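Local coordinates for 4-oxalmesaconate hydratase (Pseudomonas putida, PDB 5CGZ), which hydrates the enol form of oxalomesaconate to 4-carboxy-4-hydroxy-2-oxoadipate in the third step of gallate degradation, using one zinc ion per subunit, at residues 100-105 against 132-137; 116-121 against 163-168. All blocks are in the same frame, centred on the assembly; numbering follows the deposited sequence.

Contact 1. Residues 100-105 against 132-137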
ATOM      1  N   ASP A 100      -1.080   5.575 -33.577  1.00 32.78           N
ATOM      2  CA  ASP A 100      -0.429   5.655 -34.885  1.00 33.24           C
ATOM      3  C   ASP A 100       1.051   6.030 -34.749  1.00 34.74           C
ATOM      4  O   ASP A 100       1.885   5.546 -35.512  1.00 33.99           O
ATOM      5  CB  ASP A 100      -1.151   6.658 -35.790  1.00 35.29           C
ATOM      6  CG  ASP A 100      -2.562   6.199 -36.170  1.00 41.08           C
ATOM      7  OD1 ASP A 100      -2.873   4.991 -36.029  1.00 37.14           O
ATOM      8  OD2 ASP A 100      -3.359   7.052 -36.614  1.00 38.81           O
ATOM      9  N   VAL A 101       1.382   6.890 -33.788  1.00 32.45           N
ATOM     10  CA  VAL A 101       2.790   7.186 -33.530  1.00 30.34           C
ATOM     11  C   VAL A 101       3.520   5.903 -33.139  1.00 33.02           C
ATOM     12  O   VAL A 101       4.616   5.632 -33.635  1.00 32.14           O
ATOM     13  CB  VAL A 101       2.963   8.256 -32.435  1.00 33.66           C
ATOM     14  CG1 VAL A 101       4.441   8.433 -32.074  1.00 30.48           C
ATOM     15  CG2 VAL A 101       2.361   9.582 -32.910  1.00 27.91           C
ATOM     16  N   TYR A 102       2.907   5.107 -32.261  1.00 29.34           N
ATOM     17  CA  TYR A 102       3.485   3.824 -31.858  1.00 29.03           C
ATOM     18  C   TYR A 102       3.720   2.917 -33.059  1.00 34.00           C
ATOM     19  O   TYR A 102       4.782   2.304 -33.187  1.00 32.28           O
ATOM     20  CB  TYR A 102       2.574   3.094 -30.867  1.00 32.46           C
ATOM     21  CG  TYR A 102       2.804   3.391 -29.393  1.00 31.31           C
ATOM     22  CD1 TYR A 102       3.727   2.659 -28.649  1.00 30.25           C
ATOM     23  CD2 TYR A 102       2.052   4.364 -28.731  1.00 27.20           C
ATOM     24  CE1 TYR A 102       3.921   2.909 -27.283  1.00 31.07           C
ATOM     25  CE2 TYR A 102       2.234   4.618 -27.361  1.00 31.43           C
ATOM     26  CZ  TYR A 102       3.170   3.887 -26.650  1.00 31.20           C
ATOM     27  OH  TYR A 102       3.354   4.134 -25.308  1.00 32.74           O
ATOM     28  N   ARG A 103       2.712   2.810 -33.921  1.00 31.10           N
ATOM     29  CA  ARG A 103       2.805   1.934 -35.089  1.00 37.29           C
ATOM     30  C   ARG A 103       3.941   2.386 -36.021  1.00 37.49           C
ATOM     31  O   ARG A 103       4.640   1.564 -36.606  1.00 36.67           O
ATOM     32  CB  ARG A 103       1.465   1.896 -35.836  1.00 33.25           C
ATOM     33  CG  ARG A 103       0.354   1.089 -35.142  1.00 33.01           C
ATOM     34  CD  ARG A 103       0.561  -0.390 -35.357  1.00 34.44           C
ATOM     35  NE  ARG A 103      -0.397  -1.250 -34.665  1.00 34.55           N
ATOM     36  CZ  ARG A 103      -1.570  -1.642 -35.163  1.00 39.88           C
ATOM     37  NH1 ARG A 103      -1.965  -1.227 -36.365  1.00 35.74           N
ATOM     38  NH2 ARG A 103      -2.355  -2.451 -34.451  1.00 32.88           N
ATOM     39  N   ARG A 104       4.137   3.694 -36.134  1.00 31.29           N
ATOM     40  CA  ARG A 104       5.180   4.243 -36.999  1.00 35.53           C
ATOM     41  C   ARG A 104       6.577   4.137 -36.378  1.00 37.48           C
ATOM     42  O   ARG A 104       7.536   3.748 -37.034  1.00 36.57           O
ATOM     43  CB  ARG A 104       4.865   5.706 -37.323  1.00 36.42           C
ATOM     44  CG  ARG A 104       5.871   6.374 -38.236  1.00 40.62           C
ATOM     45  CD  ARG A 104       5.511   7.836 -38.481  1.00 42.15           C
ATOM     46  NE  ARG A 104       5.880   8.706 -37.364  1.00 44.01           N
ATOM     47  CZ  ARG A 104       5.007   9.373 -36.610  1.00 44.42           C
ATOM     48  NH1 ARG A 104       3.701   9.271 -36.845  1.00 39.08           N
ATOM     49  NH2 ARG A 104       5.440  10.145 -35.619  1.00 41.62           N
ATOM     50  N   VAL A 105       6.688   4.483 -35.104  1.00 35.38           N
ATOM     51  CA  VAL A 105       7.984   4.517 -34.444  1.00 30.90           C
ATOM     52  C   VAL A 105       8.457   3.123 -34.007  1.00 34.52           C
ATOM     53  O   VAL A 105       9.657   2.840 -34.006  1.00 33.37           O
ATOM     54  CB  VAL A 105       7.941   5.459 -33.216  1.00 32.32           C
ATOM     55  CG1 VAL A 105       9.219   5.322 -32.380  1.00 28.94           C
ATOM     56  CG2 VAL A 105       7.722   6.902 -33.669  1.00 33.06           C
ATOM     57  N   GLU A 132      -2.413   3.313 -22.805  1.00 29.79           N
ATOM     58  CA  GLU A 132      -3.539   2.749 -23.532  1.00 30.78           C
ATOM     59  C   GLU A 132      -3.247   2.743 -25.041  1.00 29.64           C
ATOM     60  O   GLU A 132      -3.579   1.773 -25.726  1.00 30.95           O
ATOM     61  CB  GLU A 132      -4.852   3.495 -23.236  1.00 26.54           C
ATOM     62  CG  GLU A 132      -6.058   2.687 -23.767  1.00 32.38           C
ATOM     63  CD  GLU A 132      -7.413   3.282 -23.427  1.00 37.15           C
ATOM     64  OE1 GLU A 132      -7.469   4.458 -23.016  1.00 35.10           O
ATOM     65  OE2 GLU A 132      -8.430   2.561 -23.576  1.00 35.81           O
ATOM     66  N   ALA A 133      -2.614   3.800 -25.558  1.00 27.00           N
ATOM     67  CA  ALA A 133      -2.274   3.837 -26.990  1.00 29.84           C
ATOM     68  C   ALA A 133      -1.332   2.689 -27.357  1.00 34.06           C
ATOM     69  O   ALA A 133      -1.436   2.093 -28.437  1.00 31.78           O
ATOM     70  CB  ALA A 133      -1.647   5.175 -27.370  1.00 28.96           C
ATOM     71  N   ARG A 134      -0.406   2.387 -26.453  1.00 27.56           N
ATOM     72  CA  ARG A 134       0.498   1.259 -26.627  1.00 28.48           C
ATOM     73  C   ARG A 134      -0.268  -0.054 -26.806  1.00 31.30           C
ATOM     74  O   ARG A 134       0.054  -0.870 -27.681  1.00 30.87           O
ATOM     75  CB  ARG A 134       1.440   1.168 -25.422  1.00 29.63           C
ATOM     76  CG  ARG A 134       2.415   0.002 -25.410  1.00 28.31           C
ATOM     77  CD  ARG A 134       3.287   0.147 -24.156  1.00 30.94           C
ATOM     78  NE  ARG A 134       4.067  -1.043 -23.824  1.00 28.88           N
ATOM     79  CZ  ARG A 134       3.573  -2.141 -23.251  1.00 30.10           C
ATOM     80  NH1 ARG A 134       2.278  -2.233 -22.956  1.00 26.88           N
ATOM     81  NH2 ARG A 134       4.384  -3.155 -22.982  1.00 28.19           N
ATOM     82  N   ILE A 135      -1.280  -0.263 -25.967  1.00 31.27           N
ATOM     83  CA  ILE A 135      -2.074  -1.482 -26.038  1.00 28.64           C
ATOM     84  C   ILE A 135      -2.927  -1.520 -27.320  1.00 32.37           C
ATOM     85  O   ILE A 135      -3.031  -2.567 -27.962  1.00 32.07           O
ATOM     86  CB  ILE A 135      -2.973  -1.632 -24.793  1.00 31.27           C
ATOM     87  CG1 ILE A 135      -2.106  -1.830 -23.534  1.00 29.98           C
ATOM     88  CG2 ILE A 135      -3.956  -2.790 -24.974  1.00 29.27           C
ATOM     89  CD1 ILE A 135      -2.850  -1.640 -22.223  1.00 32.60           C
ATOM     90  N   ILE A 136      -3.533  -0.393 -27.692  1.00 29.95           N
ATOM     91  CA  ILE A 136      -4.277  -0.325 -28.954  1.00 31.73           C
ATOM     92  C   ILE A 136      -3.369  -0.741 -30.113  1.00 34.37           C
ATOM     93  O   ILE A 136      -3.770  -1.520 -30.982  1.00 31.27           O
ATOM     94  CB  ILE A 136      -4.836   1.089 -29.240  1.00 33.17           C
ATOM     95  CG1 ILE A 136      -5.758   1.556 -28.104  1.00 31.14           C
ATOM     96  CG2 ILE A 136      -5.564   1.124 -30.609  1.00 29.50           C
ATOM     97  CD1 ILE A 136      -6.873   0.589 -27.782  1.00 34.34           C
ATOM     98  N   ALA A 137      -2.133  -0.244 -30.092  1.00 30.11           N
ATOM     99  CA  ALA A 137      -1.166  -0.525 -31.157  1.00 33.68           C
ATOM    100  C   ALA A 137      -0.722  -1.995 -31.181  1.00 35.20           C
ATOM    101  O   ALA A 137      -0.167  -2.473 -32.180  1.00 31.82           O
ATOM    102  CB  ALA A 137       0.042   0.390 -31.016  1.00 30.25           C
TER
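Tyr102 and Arg103 both turn CG to the side of the backbone N and reach helix 122-138 from neighbouring positions. In Tyr102 the torsions lay the ring flat over the backbone of Arg134. Arg103 has CG anti to its carbonyl carbon, and its chain bends at chi2 (-78°), which brings CD toward Ala137 O. The CA of Arg134 sits above the middle of the Tyr102 ring, 3.7 Å from the centroid and 9° off the normal, a CH-pi contact. Arg134 CB lies over the phenol end, 3.4 Å from Tyr102 CZ, on the same face as CA. From there the extended arginine chain leads off, and its NE bonds to the carbonyl of Pro152. Ala133 CB meets Tyr102 CE2 at 3.9 Å, while Ala137 CB packs on Tyr102 CB at 3.7 Å; these small side chains probably allow the ring to lie close to the helix backbone.

The polar half is a side-on grip on a single atom. Arg103 NE donates to Ala137 O at 2.8 Å, and Arg103 NH2 reaches that same oxygen at 3.2 Å by a more bent bond. The oxygen lies in the guanidinium plane, a match that would fix the rotation of the group. NH1 turns to Glu146 and the carbonyl of Tyr142. A methionine in place of Arg103 would probably leave Ala137 O without both of these donors and Glu146 without its charge partner.

Ile135 and Ile136 pack on Tyr86 of a second subunit. The helix segments cross at -60° with 8.7 Å between their axes. Val101 and Tyr102 also rest on Leu5, so helix 92-105 packs against both strand 3-8 of the sheet and helix 122-138.

Contact 2. Residues 116-121 against 163-168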
ATOM      1  N   LYS A 116       0.367   9.083 -10.576  1.00 30.89           N
ATOM      2  CA  LYS A 116      -0.243   9.983  -9.608  1.00 30.30           C
ATOM      3  C   LYS A 116       0.552  11.276  -9.577  1.00 32.43           C
ATOM      4  O   LYS A 116       1.776  11.265  -9.728  1.00 29.03           O
ATOM      5  CB  LYS A 116      -0.301   9.359  -8.212  1.00 32.36           C
ATOM      6  CG  LYS A 116      -1.160   8.106  -8.141  1.00 45.63           C
ATOM      7  CD  LYS A 116      -1.350   7.650  -6.697  1.00 63.15           C
ATOM      8  CE  LYS A 116      -2.280   6.439  -6.597  1.00 64.52           C
ATOM      9  NZ  LYS A 116      -2.652   6.134  -5.178  1.00 71.65           N
ATOM     10  N   ASP A 117      -0.151  12.388  -9.384  1.00 29.88           N
ATOM     11  CA  ASP A 117       0.490  13.691  -9.300  1.00 31.18           C
ATOM     12  C   ASP A 117      -0.509  14.694  -8.748  1.00 35.79           C
ATOM     13  O   ASP A 117      -1.316  15.251  -9.496  1.00 33.49           O
ATOM     14  CB  ASP A 117       0.996  14.134 -10.671  1.00 29.78           C
ATOM     15  CG  ASP A 117       1.902  15.355 -10.598  1.00 35.83           C
ATOM     16  OD1 ASP A 117       1.808  16.142  -9.624  1.00 33.93           O
ATOM     17  OD2 ASP A 117       2.719  15.519 -11.526  1.00 33.59           O
ATOM     18  N   PRO A 118      -0.467  14.912  -7.429  1.00 35.23           N
ATOM     19  CA  PRO A 118      -1.404  15.844  -6.791  1.00 32.19           C
ATOM     20  C   PRO A 118      -1.128  17.307  -7.160  1.00 30.42           C
ATOM     21  O   PRO A 118      -1.892  18.185  -6.765  1.00 31.81           O
ATOM     22  CB  PRO A 118      -1.192  15.596  -5.287  1.00 31.62           C
ATOM     23  CG  PRO A 118       0.114  14.874  -5.164  1.00 37.96           C
ATOM     24  CD  PRO A 118       0.341  14.148  -6.458  1.00 31.78           C
ATOM     25  N   TYR A 119      -0.070  17.567  -7.921  1.00 29.92           N
ATOM     26  CA  TYR A 119       0.232  18.942  -8.320  1.00 35.01           C
ATOM     27  C   TYR A 119      -0.146  19.241  -9.771  1.00 35.80           C
ATOM     28  O   TYR A 119      -0.163  20.402 -10.181  1.00 33.06           O
ATOM     29  CB  TYR A 119       1.713  19.244  -8.073  1.00 29.73           C
ATOM     30  CG  TYR A 119       2.030  19.084  -6.612  1.00 32.73           C
ATOM     31  CD1 TYR A 119       1.819  20.134  -5.720  1.00 30.40           C
ATOM     32  CD2 TYR A 119       2.475  17.861  -6.106  1.00 28.17           C
ATOM     33  CE1 TYR A 119       2.077  19.980  -4.349  1.00 30.14           C
ATOM     34  CE2 TYR A 119       2.729  17.693  -4.747  1.00 30.66           C
ATOM     35  CZ  TYR A 119       2.530  18.754  -3.872  1.00 31.41           C
ATOM     36  OH  TYR A 119       2.790  18.584  -2.525  1.00 29.40           O
ATOM     37  N   ASN A 120      -0.489  18.208 -10.535  1.00 33.93           N
ATOM     38  CA  ASN A 120      -0.726  18.397 -11.964  1.00 33.43           C
ATOM     39  C   ASN A 120      -1.520  17.257 -12.586  1.00 34.95           C
ATOM     40  O   ASN A 120      -0.963  16.194 -12.874  1.00 33.65           O
ATOM     41  CB  ASN A 120       0.609  18.539 -12.686  1.00 34.83           C
ATOM     42  CG  ASN A 120       0.478  19.251 -14.009  1.00 44.37           C
ATOM     43  OD1 ASN A 120      -0.388  18.924 -14.829  1.00 43.89           O
ATOM     44  ND2 ASN A 120       1.328  20.246 -14.222  1.00 42.26           N
ATOM     45  N   TYR A 121      -2.813  17.482 -12.805  1.00 28.36           N
ATOM     46  CA  TYR A 121      -3.690  16.444 -13.342  1.00 33.45           C
ATOM     47  C   TYR A 121      -3.324  16.051 -14.777  1.00 32.86           C
ATOM     48  O   TYR A 121      -3.600  14.928 -15.206  1.00 31.48           O
ATOM     49  CB  TYR A 121      -5.158  16.901 -13.269  1.00 34.04           C
ATOM     50  CG  TYR A 121      -5.832  16.484 -11.978  1.00 34.40           C
ATOM     51  CD1 TYR A 121      -5.361  16.932 -10.751  1.00 34.04           C
ATOM     52  CD2 TYR A 121      -6.927  15.629 -11.986  1.00 34.32           C
ATOM     53  CE1 TYR A 121      -5.960  16.536  -9.564  1.00 37.95           C
ATOM     54  CE2 TYR A 121      -7.536  15.234 -10.806  1.00 36.89           C
ATOM     55  CZ  TYR A 121      -7.048  15.687  -9.601  1.00 38.27           C
ATOM     56  OH  TYR A 121      -7.645  15.283  -8.429  1.00 32.71           O
ATOM     57  N   GLU A 163       7.954  11.746  -3.748  1.00 25.91           N
ATOM     58  CA  GLU A 163       7.252  11.054  -2.663  1.00 26.97           C
ATOM     59  C   GLU A 163       5.765  11.411  -2.619  1.00 28.82           C
ATOM     60  O   GLU A 163       4.945  10.544  -2.350  1.00 29.85           O
ATOM     61  CB  GLU A 163       7.882  11.354  -1.303  1.00 27.81           C
ATOM     62  CG  GLU A 163       9.314  10.878  -1.148  1.00 27.39           C
ATOM     63  CD  GLU A 163      10.341  11.944  -1.500  1.00 31.01           C
ATOM     64  OE1 GLU A 163       9.973  13.001  -2.067  1.00 31.54           O
ATOM     65  OE2 GLU A 163      11.530  11.722  -1.206  1.00 32.26           O
ATOM     66  N   GLN A 164       5.414  12.674  -2.886  1.00 25.95           N
ATOM     67  CA  GLN A 164       4.003  13.063  -2.878  1.00 28.70           C
ATOM     68  C   GLN A 164       3.268  12.338  -4.005  1.00 33.93           C
ATOM     69  O   GLN A 164       2.068  12.116  -3.924  1.00 31.37           O
ATOM     70  CB  GLN A 164       3.821  14.585  -3.031  1.00 26.63           C
ATOM     71  CG  GLN A 164       4.648  15.445  -2.055  1.00 26.38           C
ATOM     72  CD  GLN A 164       4.480  15.036  -0.612  1.00 31.10           C
ATOM     73  OE1 GLN A 164       3.436  14.503  -0.220  1.00 29.23           O
ATOM     74  NE2 GLN A 164       5.515  15.280   0.198  1.00 29.55           N
ATOM     75  N   CYS A 165       4.000  11.971  -5.055  1.00 31.03           N
ATOM     76  CA  CYS A 165       3.416  11.242  -6.180  1.00 30.58           C
ATOM     77  C   CYS A 165       3.436   9.730  -5.982  1.00 31.39           C
ATOM     78  O   CYS A 165       3.015   8.989  -6.865  1.00 33.80           O
ATOM     79  CB  CYS A 165       4.146  11.592  -7.479  1.00 28.39           C
ATOM     80  SG  CYS A 165       3.979  13.324  -7.950  1.00 30.31           S
ATOM     81  N   GLU A 166       3.940   9.277  -4.835  1.00 28.21           N
ATOM     82  CA  GLU A 166       4.092   7.844  -4.561  1.00 33.11           C
ATOM     83  C   GLU A 166       4.916   7.146  -5.650  1.00 33.46           C
ATOM     84  O   GLU A 166       4.639   6.022  -6.064  1.00 31.79           O
ATOM     85  CB  GLU A 166       2.720   7.188  -4.405  1.00 32.29           C
ATOM     86  CG  GLU A 166       1.952   7.735  -3.194  1.00 43.20           C
ATOM     87  CD  GLU A 166       0.475   7.363  -3.197  1.00 58.52           C
ATOM     88  OE1 GLU A 166       0.150   6.198  -3.500  1.00 54.88           O
ATOM     89  OE2 GLU A 166      -0.361   8.245  -2.904  1.00 69.18           O
ATOM     90  N   TRP A 167       5.958   7.833  -6.086  1.00 30.13           N
ATOM     91  CA  TRP A 167       6.825   7.353  -7.145  1.00 28.77           C
ATOM     92  C   TRP A 167       8.134   6.880  -6.523  1.00 32.36           C
ATOM     93  O   TRP A 167       8.683   7.536  -5.637  1.00 30.41           O
ATOM     94  CB  TRP A 167       7.046   8.481  -8.157  1.00 28.13           C
ATOM     95  CG  TRP A 167       8.009   8.232  -9.287  1.00 28.74           C
ATOM     96  CD1 TRP A 167       7.697   7.799 -10.553  1.00 27.10           C
ATOM     97  CD2 TRP A 167       9.427   8.467  -9.283  1.00 25.40           C
ATOM     98  NE1 TRP A 167       8.835   7.746 -11.325  1.00 28.18           N
ATOM     99  CE2 TRP A 167       9.905   8.145 -10.575  1.00 27.72           C
ATOM    100  CE3 TRP A 167      10.331   8.919  -8.319  1.00 25.59           C
ATOM    101  CZ2 TRP A 167      11.254   8.260 -10.919  1.00 27.40           C
ATOM    102  CZ3 TRP A 167      11.672   9.034  -8.668  1.00 25.91           C
ATOM    103  CH2 TRP A 167      12.120   8.705  -9.955  1.00 28.15           C
ATOM    104  N   ARG A 168       8.615   5.727  -6.964  1.00 30.69           N
ATOM    105  CA  ARG A 168       9.882   5.195  -6.489  1.00 33.67           C
ATOM    106  C   ARG A 168      10.733   4.789  -7.687  1.00 32.42           C
ATOM    107  O   ARG A 168      10.272   4.043  -8.537  1.00 30.88           O
ATOM    108  CB  ARG A 168       9.666   3.979  -5.566  1.00 30.97           C
ATOM    109  CG  ARG A 168      10.988   3.307  -5.143  1.00 28.45           C
ATOM    110  CD  ARG A 168      10.781   2.045  -4.297  1.00 32.51           C
ATOM    111  NE  ARG A 168      10.374   0.883  -5.092  1.00 42.34           N
ATOM    112  CZ  ARG A 168      11.207   0.026  -5.698  1.00 48.85           C
ATOM    113  NH1 ARG A 168      10.702  -0.999  -6.379  1.00 46.57           N
ATOM    114  NH2 ARG A 168      12.536   0.179  -5.637  1.00 39.25           N
TER
HETATM  115  O   HOH W   1       2.919   7.479  -9.220  1.00 37.81           O
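Charge pairing between Lys116 and Glu166 closes the exposed side of this loop-to-loop contact. The lysine chain is extended beyond CG, and its NZ stands 3.3 Å from Glu166 OE1, on the syn side but 33° out of the carboxylate plane. This salt bridge is accompanied by Lys116 CD, which lies against the same carboxylate.

Apolar and sulphur contacts form the middle. With SG anti to its carbonyl carbon (chi1 -64°), Cys165 directs its sulphur at the other loop, 3.8 Å from Asp117 CA and 4.0 Å from Pro118 CD. Its CB comes 3.3 Å from Lys116 O, an oxygen that accepts from Ser114 OG. Pro118 CG meets the carbonyl oxygen of Gln164. Beyond it, Gln164 CB approaches the edge of the Tyr119 ring, 3.7 Å from CE2, with the ring and amide planes 83° apart. The polar ends of this pair serve the assembly: Tyr119 OH bonds to Asn213, and Gln164 OE1 to Arg168, both of a third subunit. A fourth subunit brings Phe232 against Pro118 and Tyr119.

Other hydrogen bonds lie mostly within the loops. Asp117 OD1 accepts from Tyr119 N at 2.9 Å, an Asx turn within the type I turn from Asp117 to Asn120. Glu166 N to Glu163 O closes another type I turn. Asp117 OD2 bonds to ND1 of the zinc ligand His123, so Asp117 is a second-shell residue that probably orients the imidazole. Across the loops, a water donates to Cys165 O at 2.8 Å and is weakly bonded to Lys116 N.

Residues 116-121 link strand 110-112 to helix 122-138, where the Asn120 side chain weakly caps the N of Asp122. Residues 163-168 lie between strands 154-157 and 171-174.

Contact 1 is wholly buried and joins two regular helices, whereas contact 2 is partly buried and joins two irregular loops. They share helix 122-138: one meets its C-terminal part, the other involves the loop leading into its start, and their centres are 25 Å apart. In contact 1 an aromatic face on helix backbone is combined with arginine bonds to a carbonyl, away from the annotated sites. Contact 2 mixes an exposed salt bridge, cysteine packing and a bridging water, and lies next to the zinc site through the second-shell Asp117. Both border other subunits of the hexamer, contact 2 more extensively.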